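Local coordinates for succinylglutamate desuccinylase/aspartoacylase (Shewanella frigidimarina, PDB 3LWU), which is a zinc-binding protein of the succinylglutamate desuccinylase/aspartoacylase family, probably a hydrolase acting on ester bonds, at residues Y202-D207 against L220-S225; C236-L241 against V254-F259. All blocks are in the same frame, centred on the assembly; numbering follows the deposited sequence.

Interaction 1: residues Y202-D207 against L220-S225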
loop_
_atom_site.group_PDB
_atom_site.type_symbol
_atom_site.label_atom_id
_atom_site.label_comp_id
_atom_site.label_asym_id
_atom_site.label_seq_id
_atom_site.Cartn_x
_atom_site.Cartn_y
_atom_site.Cartn_z
ATOM N N TYR A 202 1.015 -29.942 -1.503
ATOM C CA TYR A 202 -0.365 -30.204 -1.141
ATOM C C TYR A 202 -0.838 -31.306 -2.069
ATOM O O TYR A 202 -0.800 -31.130 -3.288
ATOM C CB TYR A 202 -1.210 -28.977 -1.374
ATOM C CG TYR A 202 -1.136 -27.952 -0.285
ATOM C CD1 TYR A 202 -0.182 -26.948 -0.318
ATOM C CD2 TYR A 202 -2.026 -27.963 0.780
ATOM C CE1 TYR A 202 -0.114 -25.987 0.648
ATOM C CE2 TYR A 202 -1.950 -26.986 1.778
ATOM C CZ TYR A 202 -0.974 -26.015 1.697
ATOM O OH TYR A 202 -0.871 -25.028 2.646
ATOM N N CYS A 203 -1.276 -32.422 -1.509
ATOM C CA CYS A 203 -1.621 -33.625 -2.292
ATOM C C CYS A 203 -2.932 -34.199 -1.821
ATOM O O CYS A 203 -3.058 -34.543 -0.657
ATOM C CB CYS A 203 -0.529 -34.659 -2.080
ATOM S SG CYS A 203 -0.640 -36.171 -3.039
ATOM N N PRO A 204 -3.925 -34.328 -2.706
ATOM C CA PRO A 204 -5.120 -35.011 -2.212
ATOM C C PRO A 204 -4.901 -36.455 -1.751
ATOM O O PRO A 204 -4.012 -37.171 -2.236
ATOM C CB PRO A 204 -6.071 -34.976 -3.411
ATOM C CG PRO A 204 -5.220 -34.671 -4.590
ATOM C CD PRO A 204 -4.101 -33.847 -4.088
ATOM N N GLU A 205 -5.744 -36.848 -0.799
ATOM C CA GLU A 205 -5.692 -38.144 -0.141
ATOM C C GLU A 205 -5.620 -39.271 -1.165
ATOM O O GLU A 205 -4.798 -40.196 -1.025
ATOM C CB GLU A 205 -6.962 -38.307 0.732
ATOM C CG GLU A 205 -6.806 -38.853 2.177
ATOM C CD GLU A 205 -7.913 -38.306 3.156
ATOM O OE1 GLU A 205 -7.823 -37.155 3.712
ATOM O OE2 GLU A 205 -8.888 -39.062 3.351
ATOM N N TYR A 206 -6.470 -39.194 -2.192
ATOM C CA TYR A 206 -6.548 -40.269 -3.179
ATOM C C TYR A 206 -5.275 -40.452 -3.996
ATOM O O TYR A 206 -5.128 -41.464 -4.651
ATOM C CB TYR A 206 -7.758 -40.115 -4.132
ATOM C CG TYR A 206 -7.623 -39.012 -5.169
ATOM C CD1 TYR A 206 -6.966 -39.234 -6.401
ATOM C CD2 TYR A 206 -8.167 -37.732 -4.936
ATOM C CE1 TYR A 206 -6.848 -38.167 -7.367
ATOM C CE2 TYR A 206 -8.085 -36.697 -5.882
ATOM C CZ TYR A 206 -7.429 -36.896 -7.083
ATOM O OH TYR A 206 -7.343 -35.833 -7.971
ATOM N N ASP A 207 -4.361 -39.496 -3.950
ATOM C CA ASP A 207 -3.194 -39.490 -4.833
ATOM C C ASP A 207 -1.894 -39.415 -4.056
ATOM O O ASP A 207 -0.882 -38.977 -4.569
ATOM C CB ASP A 207 -3.292 -38.307 -5.788
ATOM C CG ASP A 207 -2.872 -38.660 -7.211
ATOM O OD1 ASP A 207 -2.290 -39.769 -7.467
ATOM O OD2 ASP A 207 -3.149 -37.823 -8.096
ATOM N N LEU A 220 1.462 -32.310 2.603
ATOM C CA LEU A 220 0.199 -32.172 3.303
ATOM C C LEU A 220 -0.879 -32.956 2.544
ATOM O O LEU A 220 -1.099 -32.730 1.356
ATOM C CB LEU A 220 -0.200 -30.699 3.378
ATOM C CG LEU A 220 0.769 -29.911 4.250
ATOM C CD1 LEU A 220 0.853 -28.452 3.843
ATOM C CD2 LEU A 220 0.402 -30.071 5.693
ATOM N N ILE A 221 -1.544 -33.865 3.234
ATOM C CA ILE A 221 -2.541 -34.719 2.628
ATOM C C ILE A 221 -3.859 -34.047 2.831
ATOM O O ILE A 221 -4.301 -33.919 3.953
ATOM C CB ILE A 221 -2.565 -36.127 3.282
ATOM C CG1 ILE A 221 -1.152 -36.725 3.274
ATOM C CG2 ILE A 221 -3.516 -37.014 2.539
ATOM C CD1 ILE A 221 -1.005 -38.055 4.018
ATOM N N ILE A 222 -4.488 -33.605 1.751
ATOM C CA ILE A 222 -5.716 -32.833 1.845
ATOM C C ILE A 222 -6.968 -33.687 1.508
ATOM O O ILE A 222 -6.896 -34.628 0.726
ATOM C CB ILE A 222 -5.630 -31.540 1.008
ATOM C CG1 ILE A 222 -5.657 -31.813 -0.492
ATOM C CG2 ILE A 222 -4.330 -30.770 1.352
ATOM C CD1 ILE A 222 -5.536 -30.543 -1.350
ATOM N N PRO A 223 -8.109 -33.381 2.142
ATOM C CA PRO A 223 -9.347 -34.099 1.847
ATOM C C PRO A 223 -10.061 -33.562 0.597
ATOM O O PRO A 223 -9.546 -32.676 -0.109
ATOM C CB PRO A 223 -10.196 -33.822 3.095
ATOM C CG PRO A 223 -9.815 -32.412 3.466
ATOM C CD PRO A 223 -8.333 -32.303 3.135
ATOM N N ASN A 224 -11.244 -34.120 0.350
ATOM C CA ASN A 224 -12.127 -33.753 -0.748
ATOM C C ASN A 224 -12.981 -32.562 -0.348
ATOM O O ASN A 224 -14.067 -32.726 0.187
ATOM C CB ASN A 224 -13.057 -34.921 -1.058
ATOM C CG ASN A 224 -13.924 -34.657 -2.270
ATOM O OD1 ASN A 224 -13.758 -33.615 -2.952
ATOM N ND2 ASN A 224 -14.831 -35.600 -2.577
ATOM N N SER A 225 -12.488 -31.366 -0.600
ATOM C CA SER A 225 -13.094 -30.198 -0.020
ATOM C C SER A 225 -12.742 -29.003 -0.882
ATOM O O SER A 225 -11.567 -28.818 -1.199
ATOM C CB SER A 225 -12.546 -30.013 1.405
ATOM O OG SER A 225 -13.396 -29.198 2.166
HETATM O O HOH W 1 -6.433 -34.743 4.923
#
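Cys-203 and Leu-220 form one rung of the hydrogen-bond ladder of a parallel β-strand pair, which joins strand 196-204 to strand 218-222 in the zinc-binding catalytic domain. Cys-203 N donates to Leu-220 O at 2.9 Å and nearly straight (164°), and Ile-222 N donates back to Cys-203 O at 3.0 Å; a backbone bond between Leu-220 and Leu-201 belongs to the same pairing. The third rung, from Glu-205 N to Ile-222 O at 2.9 Å, is more bent, with an N-H...O angle of 144°, and comes where strand 196-204 passes into a 3-10 turn. Cys-203 therefore uses both its N-H and its carbonyl on the same neighbouring strand, the alternation expected of a parallel pair. Its carbonyl also receives a CA-H...O contact from Ile-221, whose CA lies 3.3 Å from Cys-203 O. The turn is closed by Asp-207 N, which donates to Pro-204 O. Neighbouring segments take further backbone groups: Tyr-202 bonds to Thr-260 of strand 257-263, and Ile-221 to Cys-305 of strand 303-306 and to Leu-307 just after it. A water molecule connects the two segments, donating to Glu-205 OE1 at 3.0 Å; its other bond, to Ile-221 O, is modelled too short for its length to be trusted.

Alternate side chains fall on the two faces of the sheet. Tyr-202, Leu-220, Pro-204 and Ile-222 share one; the Tyr-202 side chain is about 8 Å from the zinc ion. With CG beside the backbone N (chi1 -81°), the Tyr-202 ring lies alongside Leu-220, whose CD1 sits over one face toward the rim in a CH-π contact, 3.7 Å from Tyr-202 CZ. Ile-222 CG2 meets the ring edge in plane, 3.7 Å from Tyr-202 CD2.

Interaction 2: residues C236-L241 against V254-F259; sequences CPWWQL and VPVSAF
Trp-238 has CG beside its backbone N and anti to its carbonyl carbon (chi1 -65°), and a chi2 of 96° turns the indole so that one face meets Val-256. Val-256 answers with CG2 anti to its own carbonyl carbon, the branch that reaches the ring. The motif is a helix packed against the loop that enters a β-strand: helix 230-247 lies over residues 254-256, just before strand 257-263, within the α/β catalytic domain. The evidence for a CH-π contact is direct, since Val-256 CG2 lies 3.5 Å from the centroid of the five-membered ring of Trp-238 and only 12° off its normal. The benzo part of the same indole meets Pro-255, whose CG approaches Trp-238 CE3 to 3.6 Å. Val-254 fills the position nearer the helix backbone, with its CG1 3.8 Å from Trp-238 CB. The Trp-238 side chain thus touches three successive residues, two of them through the indole, and no hydrogen bond crosses between the segments; the joint is apolar.

An alanine in place of Trp-238 would retain CB beside Val-254 but is likely to open a gap over Val-256 and Pro-255, leaving Val-256 CG2 without its aromatic partner. The indole is also held from helix 143-160, where Tyr-150 meets it edge-to-face and Leu-154 touches it. That neighbouring helix grips the backbone too: Pro-237 O receives Tyr-150 OH as well as Leu-241 N. Pro-237 has no N-H to give, in keeping with the kink at this point of the helix. Trp-239 points its CB away from the loop, yet it makes a looser contact with it, in which its CD1 lies 4.2 Å from Val-254 CG2.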
loop_
_atom_site.group_PDB
_atom_site.type_symbol
_atom_site.label_atom_id
_atom_site.label_comp_id
_atom_site.label_asym_id
_atom_site.label_seq_id
_atom_site.Cartn_x
_atom_site.Cartn_y
_atom_site.Cartn_z
ATOM N N CYS A 236 -11.820 -31.682 -7.334
ATOM C CA CYS A 236 -13.063 -31.968 -6.610
ATOM C C CYS A 236 -14.154 -32.551 -7.482
ATOM O O CYS A 236 -14.740 -33.566 -7.118
ATOM C CB CYS A 236 -13.593 -30.744 -5.872
ATOM S SG CYS A 236 -12.712 -30.435 -4.294
ATOM N N PRO A 237 -14.441 -31.925 -8.635
ATOM C CA PRO A 237 -15.526 -32.491 -9.446
ATOM C C PRO A 237 -15.243 -33.908 -9.852
ATOM O O PRO A 237 -16.184 -34.739 -9.885
ATOM C CB PRO A 237 -15.554 -31.588 -10.682
ATOM C CG PRO A 237 -14.832 -30.344 -10.271
ATOM C CD PRO A 237 -13.787 -30.808 -9.320
ATOM N N TRP A 238 -13.971 -34.211 -10.162
ATOM C CA TRP A 238 -13.624 -35.576 -10.537
ATOM C C TRP A 238 -13.703 -36.534 -9.354
ATOM O O TRP A 238 -14.149 -37.658 -9.522
ATOM C CB TRP A 238 -12.262 -35.665 -11.219
ATOM C CG TRP A 238 -12.211 -34.956 -12.538
ATOM C CD1 TRP A 238 -11.757 -33.705 -12.756
ATOM C CD2 TRP A 238 -12.620 -35.459 -13.798
ATOM N NE1 TRP A 238 -11.867 -33.380 -14.074
ATOM C CE2 TRP A 238 -12.399 -34.450 -14.739
ATOM C CE3 TRP A 238 -13.154 -36.673 -14.228
ATOM C CZ2 TRP A 238 -12.682 -34.609 -16.088
ATOM C CZ3 TRP A 238 -13.443 -36.824 -15.570
ATOM C CH2 TRP A 238 -13.194 -35.798 -16.481
ATOM N N TRP A 239 -13.287 -36.078 -8.168
ATOM C CA TRP A 239 -13.370 -36.880 -6.928
ATOM C C TRP A 239 -14.827 -37.204 -6.648
ATOM O O TRP A 239 -15.182 -38.363 -6.391
ATOM C CB TRP A 239 -12.752 -36.118 -5.732
ATOM C CG TRP A 239 -12.235 -37.027 -4.618
ATOM C CD1 TRP A 239 -12.577 -38.349 -4.401
ATOM C CD2 TRP A 239 -11.284 -36.685 -3.578
ATOM N NE1 TRP A 239 -11.911 -38.833 -3.299
ATOM C CE2 TRP A 239 -11.114 -37.843 -2.771
ATOM C CE3 TRP A 239 -10.581 -35.508 -3.234
ATOM C CZ2 TRP A 239 -10.235 -37.872 -1.658
ATOM C CZ3 TRP A 239 -9.720 -35.539 -2.112
ATOM C CH2 TRP A 239 -9.559 -36.719 -1.349
ATOM N N GLN A 240 -15.679 -36.181 -6.751
ATOM C CA GLN A 240 -17.125 -36.341 -6.555
ATOM C C GLN A 240 -17.698 -37.369 -7.514
ATOM O O GLN A 240 -18.438 -38.254 -7.082
ATOM C CB GLN A 240 -17.887 -35.028 -6.761
ATOM C CG GLN A 240 -17.755 -34.000 -5.665
ATOM C CD GLN A 240 -18.020 -32.572 -6.205
ATOM O OE1 GLN A 240 -18.803 -32.393 -7.169
ATOM N NE2 GLN A 240 -17.339 -31.561 -5.619
ATOM N N LEU A 241 -17.358 -37.249 -8.801
ATOM C CA LEU A 241 -17.885 -38.163 -9.826
ATOM C C LEU A 241 -17.494 -39.592 -9.491
ATOM O O LEU A 241 -18.323 -40.486 -9.516
ATOM C CB LEU A 241 -17.383 -37.801 -11.216
ATOM C CG LEU A 241 -17.715 -38.743 -12.373
ATOM C CD1 LEU A 241 -19.208 -38.919 -12.570
ATOM C CD2 LEU A 241 -17.099 -38.209 -13.650
ATOM N N VAL A 254 -9.718 -41.983 -9.700
ATOM C CA VAL A 254 -10.008 -40.608 -10.053
ATOM C C VAL A 254 -9.184 -40.279 -11.321
ATOM O O VAL A 254 -7.973 -40.461 -11.330
ATOM C CB VAL A 254 -9.721 -39.647 -8.895
ATOM C CG1 VAL A 254 -10.147 -38.225 -9.272
ATOM C CG2 VAL A 254 -10.450 -40.118 -7.615
ATOM N N PRO A 255 -9.850 -39.871 -12.415
ATOM C CA PRO A 255 -9.163 -39.657 -13.699
ATOM C C PRO A 255 -8.222 -38.443 -13.749
ATOM O O PRO A 255 -7.421 -38.351 -14.648
ATOM C CB PRO A 255 -10.319 -39.421 -14.684
ATOM C CG PRO A 255 -11.548 -39.891 -13.973
ATOM C CD PRO A 255 -11.299 -39.637 -12.532
ATOM N N VAL A 256 -8.331 -37.510 -12.815
ATOM C CA VAL A 256 -7.478 -36.332 -12.838
ATOM C C VAL A 256 -6.632 -36.318 -11.573
ATOM O O VAL A 256 -7.055 -36.819 -10.522
ATOM C CB VAL A 256 -8.332 -35.050 -13.034
ATOM C CG1 VAL A 256 -7.558 -33.807 -12.758
ATOM C CG2 VAL A 256 -8.884 -35.015 -14.483
ATOM N N SER A 257 -5.417 -35.807 -11.724
ATOM C CA SER A 257 -4.505 -35.550 -10.621
ATOM C C SER A 257 -4.234 -34.056 -10.559
ATOM O O SER A 257 -3.960 -33.456 -11.589
ATOM C CB SER A 257 -3.176 -36.301 -10.852
ATOM O OG SER A 257 -3.359 -37.697 -10.646
ATOM N N ALA A 258 -4.275 -33.460 -9.364
ATOM C CA ALA A 258 -3.880 -32.041 -9.178
ATOM C C ALA A 258 -3.045 -31.884 -7.916
ATOM O O ALA A 258 -3.329 -32.521 -6.894
ATOM C CB ALA A 258 -5.088 -31.151 -9.132
ATOM N N PHE A 259 -1.988 -31.082 -8.005
ATOM C CA PHE A 259 -1.059 -30.833 -6.890
ATOM C C PHE A 259 -0.684 -29.363 -6.840
ATOM O O PHE A 259 -0.536 -28.732 -7.887
ATOM C CB PHE A 259 0.257 -31.604 -7.080
ATOM C CG PHE A 259 0.075 -33.025 -7.452
ATOM C CD1 PHE A 259 -0.046 -34.009 -6.472
ATOM C CD2 PHE A 259 0.031 -33.401 -8.769
ATOM C CE1 PHE A 259 -0.238 -35.302 -6.810
ATOM C CE2 PHE A 259 -0.166 -34.696 -9.103
ATOM C CZ PHE A 259 -0.291 -35.655 -8.133
#

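Interactions 1 and 2 follow one another along the chain, the first closing before the second opens, and their centres lie 10 Å apart within the catalytic domain. They meet in the sheet, where strands 196-204 and 257-263 are antiparallel neighbours, while helix 230-247 follows directly after strand 218-222. Two probable hydrogen bonds tie them: Asp-207 OD2 to Ser-257 OG (2.6 Å) and Tyr-206 OH to Val-256 O (2.7 Å). Trp-239 also stacks edge-to-face with Tyr-206. Interaction 1 extends toward the zinc ion, whereas interaction 2 lies away from the metal site, so together they connect metal-side strands with the helical layer.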